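Local atomic coordinates of high affinity transport system protein p37 (Mycoplasma hyorhinis, PDB entry 3EKI), a protein that serves as the extracytoplasmic binding component of a high-affinity transport system and binds thiamine diphosphate. Residues A[172-175]-A[176-180]; A[293-296]-A[297-301]; A[346-349]-A[350-354]. All coordinates share one frame; numbering follows the deposited sequence.

Interaction 1. Residues A[172-175]-A[176-180]; sequences VKIA and KEINK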
loop_
_atom_site.group_PDB
_atom_site.type_symbol
_atom_site.label_atom_id
_atom_site.label_comp_id
_atom_site.label_asym_id
_atom_site.label_seq_id
_atom_site.Cartn_x
_atom_site.Cartn_y
_atom_site.Cartn_z
ATOM N N VAL A 172 18.532 5.327 -3.291
ATOM C CA VAL A 172 18.755 6.264 -4.379
ATOM C C VAL A 172 18.915 5.505 -5.679
ATOM O O VAL A 172 18.417 5.954 -6.727
ATOM C CB VAL A 172 19.969 7.175 -4.111
ATOM C CG1 VAL A 172 20.255 8.036 -5.330
ATOM C CG2 VAL A 172 19.680 8.037 -2.892
ATOM N N LYS A 173 19.566 4.360 -5.638
ATOM C CA LYS A 173 19.708 3.518 -6.829
ATOM C C LYS A 173 18.338 3.069 -7.330
ATOM O O LYS A 173 18.071 3.057 -8.542
ATOM C CB LYS A 173 20.617 2.332 -6.510
ATOM C CG LYS A 173 22.060 2.767 -6.233
ATOM C CD LYS A 173 22.928 1.525 -6.090
ATOM C CE LYS A 173 23.507 1.410 -4.692
ATOM N NZ LYS A 173 23.799 -0.004 -4.325
ATOM N N ILE A 174 17.432 2.696 -6.432
ATOM C CA ILE A 174 16.083 2.348 -6.931
ATOM C C ILE A 174 15.392 3.526 -7.583
ATOM O O ILE A 174 14.717 3.452 -8.610
ATOM C CB ILE A 174 15.220 1.778 -5.780
ATOM C CG1 ILE A 174 15.733 0.433 -5.256
ATOM C CG2 ILE A 174 13.782 1.673 -6.237
ATOM C CD1 ILE A 174 15.262 0.037 -3.872
ATOM N N ALA A 175 15.552 4.728 -6.996
ATOM C CA ALA A 175 14.963 5.945 -7.573
ATOM C C ALA A 175 15.509 6.168 -8.991
ATOM O O ALA A 175 14.778 6.575 -9.896
ATOM C CB ALA A 175 15.197 7.141 -6.682
ATOM N N LYS A 176 16.791 5.911 -9.203
ATOM C CA LYS A 176 17.334 6.107 -10.551
ATOM C C LYS A 176 16.746 5.089 -11.516
ATOM O O LYS A 176 16.512 5.446 -12.676
ATOM C CB LYS A 176 18.861 6.081 -10.477
ATOM C CG LYS A 176 19.380 7.315 -9.746
ATOM C CD LYS A 176 20.852 7.269 -9.414
ATOM C CE LYS A 176 21.401 8.646 -9.077
ATOM N NZ LYS A 176 22.034 9.301 -10.256
ATOM N N GLU A 177 16.462 3.884 -11.077
ATOM C CA GLU A 177 15.815 2.880 -11.926
ATOM C C GLU A 177 14.385 3.280 -12.245
ATOM O O GLU A 177 13.868 3.069 -13.345
ATOM C CB GLU A 177 15.888 1.534 -11.226
ATOM C CG GLU A 177 17.290 0.944 -11.115
ATOM C CD GLU A 177 17.549 0.224 -12.442
ATOM O OE1 GLU A 177 18.050 0.875 -13.378
ATOM O OE2 GLU A 177 17.209 -0.978 -12.518
ATOM N N ILE A 178 13.675 3.872 -11.283
ATOM C CA ILE A 178 12.342 4.400 -11.521
ATOM C C ILE A 178 12.389 5.493 -12.586
ATOM O O ILE A 178 11.549 5.562 -13.481
ATOM C CB ILE A 178 11.715 4.920 -10.216
ATOM C CG1 ILE A 178 11.401 3.776 -9.251
ATOM C CG2 ILE A 178 10.496 5.774 -10.472
ATOM C CD1 ILE A 178 10.980 4.212 -7.866
ATOM N N ASN A 179 13.394 6.373 -12.511
ATOM C CA ASN A 179 13.491 7.469 -13.469
ATOM C C ASN A 179 13.768 6.969 -14.878
ATOM O O ASN A 179 13.277 7.614 -15.819
ATOM C CB ASN A 179 14.574 8.466 -13.013
ATOM C CG ASN A 179 14.059 9.254 -11.812
ATOM O OD1 ASN A 179 12.849 9.367 -11.648
ATOM N ND2 ASN A 179 14.964 9.801 -11.014
ATOM N N LYS A 180 14.494 5.864 -15.018
ATOM C CA LYS A 180 14.746 5.272 -16.323
ATOM C C LYS A 180 13.445 4.775 -16.941
ATOM O O LYS A 180 13.313 4.717 -18.164
ATOM C CB LYS A 180 15.748 4.122 -16.206
ATOM C CG LYS A 180 15.458 2.950 -17.129
ATOM C CD LYS A 180 16.740 2.259 -17.563
ATOM C CE LYS A 180 17.964 3.081 -17.195
ATOM N NZ LYS A 180 18.467 2.750 -15.834
#
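Lys-176 and Val-172 run alongside each other, one turn apart on the alpha-helix 170-184, which packs against strand 331-337. The lysine begins against the backbone, with CB 3.7 Å from Lys-173 O. CG anti to the carbonyl carbon (chi1 -69°) lets the chain run back along the helix, and CG passes 3.4 Å from Val-172 O. CD still lies near Val-172 O, at 3.9 Å, before CE comes to 4.0 Å from Val-172 CG1. This outer part is one of two modelled conformers, so the CE contact, and the long, weak ion pair of NZ with Asp-167, are provisional. A lysine suits this border, its apolar stem shielding a buried valine and its amine staying at the surface. The helix bond beneath them joins Lys-176 N to Val-172 O at 3.0 Å.

The buried side is apolar. Ile-174 and Ile-178 meet by their methyls, CG2 to CD1 at 4.1 Å, and Ala-175, with only a CB, allows close approach to Ala-334 of the strand. Asn-179 is the polar exception, its OD1 accepting from Ala-334 N and so pinning the helix to the strand's backbone. On the outer side, Lys-180 NZ forms a weakly bonded salt bridge with Glu-177 OE1 at 3.1 Å.

Interaction 2. Residues A[293-296]-A[297-301]; sequences ADTL and GTLDD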
loop_
_atom_site.group_PDB
_atom_site.type_symbol
_atom_site.label_atom_id
_atom_site.label_comp_id
_atom_site.label_asym_id
_atom_site.label_seq_id
_atom_site.Cartn_x
_atom_site.Cartn_y
_atom_site.Cartn_z
ATOM N N ALA A 293 0.595 13.100 -4.827
ATOM C CA ALA A 293 1.771 13.403 -5.623
ATOM C C ALA A 293 1.422 13.539 -7.092
ATOM O O ALA A 293 2.075 14.276 -7.844
ATOM C CB ALA A 293 2.834 12.355 -5.384
ATOM N N ASP A 294 0.357 12.887 -7.569
ATOM C CA ASP A 294 0.131 13.045 -9.016
ATOM C C ASP A 294 -0.421 14.425 -9.363
ATOM O O ASP A 294 -0.564 14.693 -10.566
ATOM C CB ASP A 294 -0.719 11.933 -9.598
ATOM C CG ASP A 294 -2.093 11.758 -9.020
ATOM O OD1 ASP A 294 -2.611 12.668 -8.345
ATOM O OD2 ASP A 294 -2.685 10.670 -9.231
ATOM N N THR A 295 -0.671 15.312 -8.415
ATOM C CA THR A 295 -1.031 16.688 -8.661
ATOM C C THR A 295 0.133 17.661 -8.485
ATOM O O THR A 295 -0.082 18.860 -8.647
ATOM C CB THR A 295 -2.175 17.204 -7.766
ATOM O OG1 THR A 295 -1.741 17.248 -6.398
ATOM C CG2 THR A 295 -3.337 16.241 -7.871
ATOM N N LEU A 296 1.307 17.154 -8.172
ATOM C CA LEU A 296 2.441 18.066 -7.935
ATOM C C LEU A 296 2.679 19.052 -9.074
ATOM O O LEU A 296 3.048 20.196 -8.797
ATOM C CB LEU A 296 3.705 17.244 -7.705
ATOM C CG LEU A 296 4.977 18.031 -7.352
ATOM C CD1 LEU A 296 4.754 18.863 -6.106
ATOM C CD2 LEU A 296 6.119 17.051 -7.178
ATOM N N GLY A 297 2.489 18.580 -10.302
ATOM C CA GLY A 297 2.752 19.408 -11.464
ATOM C C GLY A 297 1.854 20.608 -11.601
ATOM O O GLY A 297 2.183 21.529 -12.371
ATOM N N THR A 298 0.729 20.644 -10.891
ATOM C CA THR A 298 -0.236 21.719 -10.985
ATOM C C THR A 298 0.010 22.820 -9.974
ATOM O O THR A 298 -0.672 23.840 -9.999
ATOM C CB THR A 298 -1.691 21.211 -10.802
ATOM O OG1 THR A 298 -1.931 20.779 -9.455
ATOM C CG2 THR A 298 -1.904 20.019 -11.713
ATOM N N LEU A 299 0.968 22.620 -9.069
ATOM C CA LEU A 299 1.119 23.557 -7.968
ATOM C C LEU A 299 2.451 24.281 -8.019
ATOM O O LEU A 299 3.490 23.653 -7.776
ATOM C CB LEU A 299 1.017 22.775 -6.651
ATOM C CG LEU A 299 -0.306 22.001 -6.526
ATOM C CD1 LEU A 299 -0.216 21.000 -5.391
ATOM C CD2 LEU A 299 -1.462 22.965 -6.346
ATOM N N ASP A 300 2.435 25.576 -8.329
ATOM C CA ASP A 300 3.725 26.223 -8.585
ATOM C C ASP A 300 4.552 26.432 -7.335
ATOM O O ASP A 300 5.775 26.625 -7.446
ATOM C CB ASP A 300 3.447 27.526 -9.344
ATOM C CG ASP A 300 2.923 27.200 -10.734
ATOM O OD1 ASP A 300 3.033 26.041 -11.197
ATOM O OD2 ASP A 300 2.383 28.117 -11.389
ATOM N N ASP A 301 3.937 26.393 -6.150
ATOM C CA ASP A 301 4.670 26.673 -4.918
ATOM C C ASP A 301 5.101 25.415 -4.159
ATOM O O ASP A 301 5.602 25.486 -3.036
ATOM C CB ASP A 301 3.797 27.524 -4.002
ATOM C CG ASP A 301 3.418 28.898 -4.499
ATOM O OD1 ASP A 301 4.125 29.480 -5.337
ATOM O OD2 ASP A 301 2.386 29.417 -4.016
HETATM O O HOH W 1 0.558 17.040 -11.729
#
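The carbonyl oxygen of Thr-295 takes two hydrogen bonds from a single residue, Thr-298. The hydroxyl OG1 of Thr-298 donates to Thr-295 O at 2.8 Å and lies in the carbonyl plane, whereas the Thr-298 N-H, with its N 3.0 Å from the same oxygen, comes from above that plane, 47° out of it. A chi1 of 69°, which sets OG1 between its own backbone N and carbonyl carbon, brings the hydroxyl to the oxygen that the backbone N-H already holds. A threonine therefore serves well here, one residue binding the turn through both backbone and hydroxyl.

Thr-295 has the same rotamer, but its hydroxyl looks backward, bonded to Ser-292 O. The short helix 293-298 is 3-10, with i to i+3 bonds, and lies in the loop between strands 288-290 and 304-308 of the mixed sheet. Its last bond, Leu-299 N to Leu-296 O at 3.2 Å, also comes from well above the carbonyl plane, to an oxygen that Lys-222 NZ also bonds.

The two leucines serve the apolar side. Leu-296 reaches Leu-249 and Ala-305 of the sheet. Leu-299 slants across Thr-295, its CD1 4.2 Å from Thr-295 OG1, and also touches Leu-249. A water accepts a weak bond from Gly-297 N at 2.9 Å and donates to Asp-294 O at 2.8 Å.

Interaction 3. Residues A[346-349]-A[350-354]; sequences GVFR and KSVNQ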
loop_
_atom_site.group_PDB
_atom_site.type_symbol
_atom_site.label_atom_id
_atom_site.label_comp_id
_atom_site.label_asym_id
_atom_site.label_seq_id
_atom_site.Cartn_x
_atom_site.Cartn_y
_atom_site.Cartn_z
ATOM N N GLY A 346 -4.506 -9.347 6.739
ATOM C CA GLY A 346 -5.869 -9.769 7.043
ATOM C C GLY A 346 -5.979 -10.108 8.526
ATOM O O GLY A 346 -5.172 -10.832 9.096
ATOM N N VAL A 347 -7.013 -9.526 9.105
ATOM C CA VAL A 347 -7.237 -9.563 10.530
ATOM C C VAL A 347 -8.657 -9.981 10.845
ATOM O O VAL A 347 -9.615 -9.561 10.204
ATOM C CB VAL A 347 -6.868 -8.178 11.102
ATOM C CG1 VAL A 347 -7.696 -7.061 10.492
ATOM C CG2 VAL A 347 -7.015 -8.225 12.608
ATOM N N PHE A 348 -8.790 -10.850 11.853
ATOM C CA PHE A 348 -10.053 -11.367 12.324
ATOM C C PHE A 348 -10.529 -10.728 13.619
ATOM O O PHE A 348 -9.676 -10.358 14.429
ATOM C CB PHE A 348 -9.973 -12.876 12.654
ATOM C CG PHE A 348 -9.940 -13.760 11.429
ATOM C CD1 PHE A 348 -11.121 -14.079 10.787
ATOM C CD2 PHE A 348 -8.730 -14.255 10.977
ATOM C CE1 PHE A 348 -11.085 -14.901 9.672
ATOM C CE2 PHE A 348 -8.689 -15.046 9.843
ATOM C CZ PHE A 348 -9.869 -15.341 9.201
ATOM N N ARG A 349 -11.832 -10.623 13.797
ATOM C CA ARG A 349 -12.360 -10.431 15.151
ATOM C C ARG A 349 -11.925 -11.643 15.985
ATOM O O ARG A 349 -11.717 -12.757 15.504
ATOM C CB ARG A 349 -13.853 -10.173 15.183
ATOM C CG ARG A 349 -14.693 -11.343 14.706
ATOM C CD ARG A 349 -16.192 -11.130 14.848
ATOM N NE ARG A 349 -16.924 -12.342 14.475
ATOM C CZ ARG A 349 -17.269 -13.361 15.228
ATOM N NH1 ARG A 349 -16.955 -13.381 16.514
ATOM N NH2 ARG A 349 -17.935 -14.385 14.696
ATOM N N LYS A 350 -11.716 -11.402 17.278
ATOM C CA LYS A 350 -10.998 -12.324 18.130
ATOM C C LYS A 350 -11.710 -13.663 18.310
ATOM O O LYS A 350 -11.032 -14.687 18.434
ATOM C CB LYS A 350 -10.780 -11.687 19.508
ATOM C CG LYS A 350 -9.538 -12.178 20.238
ATOM C CD LYS A 350 -9.537 -11.561 21.634
ATOM C CE LYS A 350 -8.148 -11.468 22.227
ATOM N NZ LYS A 350 -7.989 -10.199 22.994
ATOM N N SER A 351 -13.032 -13.631 18.338
ATOM C CA SER A 351 -13.766 -14.856 18.670
ATOM C C SER A 351 -14.097 -15.751 17.498
ATOM O O SER A 351 -14.784 -16.766 17.676
ATOM C CB SER A 351 -15.056 -14.499 19.446
ATOM O OG SER A 351 -14.697 -13.914 20.699
ATOM N N VAL A 352 -13.623 -15.490 16.277
ATOM C CA VAL A 352 -13.811 -16.482 15.225
ATOM C C VAL A 352 -12.988 -17.712 15.539
ATOM O O VAL A 352 -11.799 -17.621 15.885
ATOM C CB VAL A 352 -13.380 -15.948 13.838
ATOM C CG1 VAL A 352 -13.366 -17.102 12.847
ATOM C CG2 VAL A 352 -14.277 -14.813 13.414
ATOM N N ASN A 353 -13.566 -18.909 15.468
ATOM C CA ASN A 353 -12.845 -20.136 15.779
ATOM C C ASN A 353 -11.520 -20.262 15.041
ATOM O O ASN A 353 -11.478 -19.980 13.834
ATOM C CB ASN A 353 -13.733 -21.324 15.410
ATOM C CG ASN A 353 -13.074 -22.668 15.607
ATOM O OD1 ASN A 353 -12.440 -23.214 14.711
ATOM N ND2 ASN A 353 -13.245 -23.179 16.822
ATOM N N GLN A 354 -10.457 -20.632 15.731
ATOM C CA GLN A 354 -9.120 -20.769 15.164
ATOM C C GLN A 354 -9.034 -21.697 13.968
ATOM O O GLN A 354 -8.345 -21.403 12.983
ATOM C CB GLN A 354 -8.123 -21.282 16.221
ATOM C CG GLN A 354 -6.796 -20.537 16.252
ATOM C CD GLN A 354 -5.982 -20.789 17.509
ATOM O OE1 GLN A 354 -4.853 -21.284 17.446
ATOM N NE2 GLN A 354 -6.544 -20.448 18.667
HETATM O O HOH W 2 -17.947 -16.732 16.190
#
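Arg-349 NH2 is gripped by Asp-43 OD2 and by a water at 2.8 Å, while Val-352 CG2 covers one face of the guanidinium. Arg-349 is the first residue of a type I beta turn, Arg-349 to Val-352, leading from strand 345-349 to helix 354-369. Its NE bonds Asp-121 OD2, and NH1 makes a salt bridge to Asp-116. Asp-43 and Asp-121 are ligands of a bound calcium ion, so the arginine is a second-shell group, which would steady their orientation and may offset some of their negative charge. The side chain runs straight out to NE, while chi1 of 65° folds it back over the turn; Val-352 CG2 lies 3.6 Å above the guanidinium plane, toward its rim, and 3.7 Å from Arg-349 CG.

The turn's own bond, Val-352 N to Arg-349 O at 3.4 Å, is weak but straight at 171°. Ser-351 joins the same cluster, its OG bonding Asp-116, and its carbonyl oxygen weakly accepts from the water. Beyond the turn, Asn-353 N-caps the helix through OD1 to Glu-356 N. The small branched Val-352 fills the angle between a charged plane and an aromatic ring, its CG2 meeting Phe-348 CD1 at 4.2 Å.

Overall arrangement
Along the chain the three local contacts follow one another in number order. Interactions 1 and 2 are neighbours, their centres 21 Å apart and their nearest atoms about 11 Å apart, and both adjoin the same mixed sheet: helix 170-184 packs on one of its two edge strands, 331-337, and residues 293-301 lie in the loop that joins strands 288-290 and 304-308. Interaction 3 lies across the chain's centre, its centre 41 and 43 Å from those of interactions 1 and 2, where strand 345-349 belongs to the antiparallel sheet. Such a split fits the two-lobed build of the periplasmic-binding-protein clan, in which the ligand, here thiamine diphosphate, lies between lobes. A calcium ion sits near interaction 3, and another near interaction 2.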